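Local coordinates for adhesion G-protein coupled receptor G6 (Danio rerio, PDB 6V55), which probably acts as a cell-surface adhesion receptor in myelination, with a multidomain extracellular region that binds calcium, at residues F164-S167 with S173-A176; L186-S191 with L213-S218. All blocks are in the same frame, centred on the assembly; numbering follows the deposited sequence.

Contact 1 (F164-S167 with S173-A176); sequences FTLS and SILA
Leu166 faces both Ile174 and Leu175 across a classic beta bulge. Its carbonyl O accepts from two successive amides: Ile174 N lies 2.8 Å from Leu166 O, nearly on the line of the carbonyl bond, and Leu175 N reaches Leu166 O at 3.1 Å from within the carbonyl plane, on a lone pair. In return Leu166 N gives a straight bond to Leu175 O (2.7 Å, 167° at the hydrogen). One residue thus faces two, and the antiparallel register slips by one between Leu166 and Ser167.

The side chain of Leu166 follows the same division. Its CG lies 3.8 Å from Ile174 CG1, while its CB meets Leu175 CB. Leu175, with CG anti to the backbone N (chi1 179°), brings CD2 to the rim of the Phe164 ring, in the ring plane and 3.7 Å from Phe164 CE1. Ala176 adds a CA-H...O contact to Phe164 O.

Thr165, Ser167, Ser173 and Ala176 point to the other face. There Thr165 CG2 packs beside Ser173 OG, and the two hydroxyls are held from outside: Thr165 OG1 by Ala252 O and Gly255 N, Ser173 OG by Gly255 O.

Strand 248-251 pairs with 161-167 and strand 185-188 with 173-180, so this hairpin runs through the middle of its sheet, with Phe164 edge-to-face with Phe273 and Leu175 against Phe146 of strand 145-154.

Contact 2 (L186-S191 with L213-S218); sequences LFIGAS and LTWTKS
Ile188 sets its CD1 methyl over one face of the Trp215 indole, a CH-pi contact. The methyl carbon stands 3.6 Å from the centroid of the five-membered ring and 12° off its normal; the nearest ring atom is Trp215 CD1, 3.5 Å from Ile188 CD1. Ile188 reaches this far because its chain is extended beyond CG1 (chi2 179°), while the trans first torsion of Trp215 (chi1 173°) helps turn the indole so that its face meets the methyl. Lys217 N lies above the opposite face of the indole, toward the rim.

The second apolar contact is looser: Leu186 CD2 and Leu213 CD1 are 4.2 Å apart, the two leucines passing alongside one another, pointing opposite ways. Ile222 of strand 221-226 touches Leu186, Ile188 and Trp215.

Polar bonding stays on each side of the contact. Around the turn within 186-191, Ile188 O accepts from both Ser191 N and Ser191 OG, the hydroxyl coming in the carbonyl plane at 2.8 Å from Ile188 O, and Ile188 N bonds to Ser191 O. On the other side Trp215 NE1 bonds to Ser238 OG.

With an alanine at Trp215, the Ile188 methyl is likely to face a gap and Ser238 OG to lose its indole donor. Between the two strands the contact is made of buried hydrocarbon and an aromatic face, so shape and dispersion hold them rather than directional bonds, as between the facing sheets of a beta sandwich.

In the fold
From the N terminus, the chain runs up strand 161-167, turns through five residues without regular structure, and returns along 173-180, so contact 1 closes a short hairpin. The next turn leads into strand 185-188, which pairs with 173-180: Ile174 O probably accepts from Gly189 N, and Ala176 O from Phe187 N. Contact 2 then closes a longer loop, taking in strand 191-194 before the chain reaches 209-216. The contacts follow in series, neither nested nor crossed, with centres about 11 Å apart. Contact 1 works within one sheet; contact 2 joins that sheet to the other in this pentaxin-family, concanavalin-like sandwich.

Contact 1 (F164-S167 with S173-A176)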
loop_
_atom_site.group_PDB
_atom_site.type_symbol
_atom_site.label_atom_id
_atom_site.label_comp_id
_atom_site.label_asym_id
_atom_site.label_seq_id
_atom_site.Cartn_x
_atom_site.Cartn_y
_atom_site.Cartn_z
ATOM N N PHE A 164 -36.659 13.727 29.472
ATOM C CA PHE A 164 -37.189 13.551 28.113
ATOM C C PHE A 164 -38.632 14.031 28.052
ATOM O O PHE A 164 -39.301 14.171 29.081
ATOM C CB PHE A 164 -37.071 12.103 27.575
ATOM C CG PHE A 164 -37.779 11.046 28.397
ATOM C CD1 PHE A 164 -39.095 10.672 28.109
ATOM C CD2 PHE A 164 -37.092 10.362 29.399
ATOM C CE1 PHE A 164 -39.725 9.684 28.848
ATOM C CE2 PHE A 164 -37.711 9.345 30.127
ATOM C CZ PHE A 164 -39.031 9.024 29.870
ATOM N N THR A 165 -39.110 14.271 26.827
ATOM C CA THR A 165 -40.467 14.768 26.602
ATOM C C THR A 165 -41.075 14.142 25.352
ATOM O O THR A 165 -40.540 14.287 24.246
ATOM C CB THR A 165 -40.486 16.295 26.483
ATOM O OG1 THR A 165 -40.014 16.862 27.705
ATOM C CG2 THR A 165 -41.903 16.801 26.210
ATOM N N LEU A 166 -42.211 13.470 25.533
ATOM C CA LEU A 166 -43.056 12.976 24.449
ATOM C C LEU A 166 -44.292 13.873 24.357
ATOM O O LEU A 166 -45.142 13.868 25.257
ATOM C CB LEU A 166 -43.452 11.526 24.702
ATOM C CG LEU A 166 -44.469 10.857 23.779
ATOM C CD1 LEU A 166 -44.086 10.988 22.310
ATOM C CD2 LEU A 166 -44.632 9.400 24.187
ATOM N N SER A 167 -44.370 14.663 23.290
ATOM C CA SER A 167 -45.526 15.495 22.993
ATOM C C SER A 167 -46.298 14.858 21.848
ATOM O O SER A 167 -45.706 14.260 20.950
ATOM C CB SER A 167 -45.099 16.914 22.606
ATOM O OG SER A 167 -43.962 17.339 23.347
ATOM N N SER A 173 -47.755 17.874 25.926
ATOM C CA SER A 173 -46.939 16.771 26.424
ATOM C C SER A 173 -47.807 15.658 27.007
ATOM O O SER A 173 -48.794 15.921 27.699
ATOM C CB SER A 173 -45.952 17.264 27.485
ATOM O OG SER A 173 -45.321 18.479 27.111
ATOM N N ILE A 174 -47.446 14.409 26.702
ATOM C CA ILE A 174 -48.173 13.252 27.210
ATOM C C ILE A 174 -47.298 12.295 28.009
ATOM O O ILE A 174 -47.836 11.481 28.775
ATOM C CB ILE A 174 -48.885 12.484 26.076
ATOM C CG1 ILE A 174 -47.891 11.984 25.024
ATOM C CG2 ILE A 174 -49.983 13.333 25.461
ATOM C CD1 ILE A 174 -48.522 11.110 23.945
ATOM N N LEU A 175 -45.982 12.332 27.853
ATOM C CA LEU A 175 -45.068 11.582 28.699
ATOM C C LEU A 175 -43.849 12.460 28.903
ATOM O O LEU A 175 -43.347 13.038 27.935
ATOM C CB LEU A 175 -44.662 10.235 28.089
ATOM C CG LEU A 175 -43.686 9.434 28.966
ATOM C CD1 LEU A 175 -44.370 8.988 30.248
ATOM C CD2 LEU A 175 -43.045 8.269 28.240
ATOM N N ALA A 176 -43.394 12.584 30.149
ATOM C CA ALA A 176 -42.213 13.368 30.470
ATOM C C ALA A 176 -41.594 12.868 31.768
ATOM O O ALA A 176 -42.312 12.562 32.725
ATOM C CB ALA A 176 -42.554 14.854 30.603
#

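Contact 2 (L186-S191 with L213-S218)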
loop_
_atom_site.group_PDB
_atom_site.type_symbol
_atom_site.label_atom_id
_atom_site.label_comp_id
_atom_site.label_asym_id
_atom_site.label_seq_id
_atom_site.Cartn_x
_atom_site.Cartn_y
_atom_site.Cartn_z
ATOM N N LEU A 186 -42.502 11.103 37.107
ATOM C CA LEU A 186 -42.921 10.711 35.766
ATOM C C LEU A 186 -44.262 11.374 35.494
ATOM O O LEU A 186 -45.239 11.124 36.207
ATOM C CB LEU A 186 -43.055 9.195 35.646
ATOM C CG LEU A 186 -41.958 8.413 34.937
ATOM C CD1 LEU A 186 -42.356 6.953 34.856
ATOM C CD2 LEU A 186 -41.651 8.988 33.554
ATOM N N PHE A 187 -44.311 12.226 34.490
ATOM C CA PHE A 187 -45.560 12.846 34.086
ATOM C C PHE A 187 -46.169 11.959 33.007
ATOM O O PHE A 187 -45.598 11.847 31.921
ATOM C CB PHE A 187 -45.282 14.250 33.570
ATOM C CG PHE A 187 -46.471 14.933 33.017
ATOM C CD1 PHE A 187 -47.405 15.507 33.875
ATOM C CD2 PHE A 187 -46.655 15.024 31.635
ATOM C CE1 PHE A 187 -48.526 16.145 33.364
ATOM C CE2 PHE A 187 -47.767 15.645 31.108
ATOM C CZ PHE A 187 -48.708 16.214 31.968
ATOM N N ILE A 188 -47.314 11.315 33.282
ATOM C CA ILE A 188 -47.951 10.439 32.291
ATOM C C ILE A 188 -49.352 10.951 31.970
ATOM O O ILE A 188 -50.211 11.035 32.858
ATOM C CB ILE A 188 -48.012 8.971 32.738
ATOM C CG1 ILE A 188 -46.653 8.474 33.216
ATOM C CG2 ILE A 188 -48.420 8.116 31.560
ATOM C CD1 ILE A 188 -46.648 7.037 33.683
ATOM N N GLY A 189 -49.595 11.223 30.686
ATOM C CA GLY A 189 -50.860 11.759 30.213
ATOM C C GLY A 189 -51.130 13.154 30.746
ATOM O O GLY A 189 -50.727 14.165 30.151
ATOM N N ALA A 190 -51.834 13.206 31.875
ATOM C CA ALA A 190 -52.039 14.439 32.614
ATOM C C ALA A 190 -51.744 14.274 34.091
ATOM O O ALA A 190 -51.968 15.215 34.857
ATOM C CB ALA A 190 -53.479 14.948 32.447
ATOM N N SER A 191 -51.257 13.114 34.515
ATOM C CA SER A 191 -51.049 12.813 35.921
ATOM C C SER A 191 -49.567 12.875 36.261
ATOM O O SER A 191 -48.703 12.944 35.387
ATOM C CB SER A 191 -51.612 11.429 36.262
ATOM O OG SER A 191 -51.013 10.432 35.441
ATOM N N LEU A 213 -36.929 3.157 33.691
ATOM C CA LEU A 213 -38.276 3.450 34.153
ATOM C C LEU A 213 -39.237 2.551 33.393
ATOM O O LEU A 213 -39.146 2.460 32.167
ATOM C CB LEU A 213 -38.613 4.930 33.934
ATOM C CG LEU A 213 -37.592 5.914 34.536
ATOM C CD1 LEU A 213 -37.859 7.334 34.110
ATOM C CD2 LEU A 213 -37.571 5.818 36.072
ATOM N N THR A 214 -40.126 1.850 34.113
ATOM C CA THR A 214 -41.178 1.053 33.482
ATOM C C THR A 214 -42.546 1.550 33.936
ATOM O O THR A 214 -42.675 2.231 34.957
ATOM C CB THR A 214 -41.067 -0.480 33.758
ATOM O OG1 THR A 214 -41.589 -0.811 35.060
ATOM C CG2 THR A 214 -39.630 -0.994 33.607
ATOM N N TRP A 215 -43.566 1.204 33.148
ATOM C CA TRP A 215 -44.950 1.559 33.429
ATOM C C TRP A 215 -45.832 0.562 32.704
ATOM O O TRP A 215 -45.471 0.142 31.611
ATOM C CB TRP A 215 -45.260 2.978 32.951
ATOM C CG TRP A 215 -46.697 3.365 33.062
ATOM C CD1 TRP A 215 -47.390 3.618 34.208
ATOM C CD2 TRP A 215 -47.621 3.568 31.979
ATOM N NE1 TRP A 215 -48.680 3.978 33.913
ATOM C CE2 TRP A 215 -48.854 3.945 32.552
ATOM C CE3 TRP A 215 -47.522 3.471 30.583
ATOM C CZ2 TRP A 215 -49.986 4.223 31.779
ATOM C CZ3 TRP A 215 -48.647 3.747 29.818
ATOM C CH2 TRP A 215 -49.868 4.106 30.426
ATOM N N THR A 216 -46.944 0.141 33.328
ATOM C CA THR A 216 -48.075 -0.455 32.614
ATOM C C THR A 216 -49.348 0.298 32.967
ATOM O O THR A 216 -49.510 0.759 34.098
ATOM C CB THR A 216 -48.346 -1.923 32.949
ATOM O OG1 THR A 216 -48.798 -2.013 34.299
ATOM C CG2 THR A 216 -47.166 -2.776 32.788
ATOM N N LYS A 217 -50.270 0.388 32.004
ATOM C CA LYS A 217 -51.562 1.010 32.278
ATOM C C LYS A 217 -52.426 0.162 33.211
ATOM O O LYS A 217 -53.115 0.712 34.090
ATOM C CB LYS A 217 -52.302 1.264 30.962
ATOM C CG LYS A 217 -53.531 2.127 31.083
ATOM C CD LYS A 217 -54.386 1.975 29.877
ATOM C CE LYS A 217 -55.581 2.848 30.015
ATOM N NZ LYS A 217 -56.220 3.127 28.692
ATOM N N SER A 218 -52.350 -1.170 33.050
ATOM C CA SER A 218 -53.307 -2.102 33.641
ATOM C C SER A 218 -53.196 -2.159 35.151
ATOM O O SER A 218 -54.218 -2.233 35.837
ATOM C CB SER A 218 -53.110 -3.501 33.054
ATOM O OG SER A 218 -51.886 -4.073 33.481
#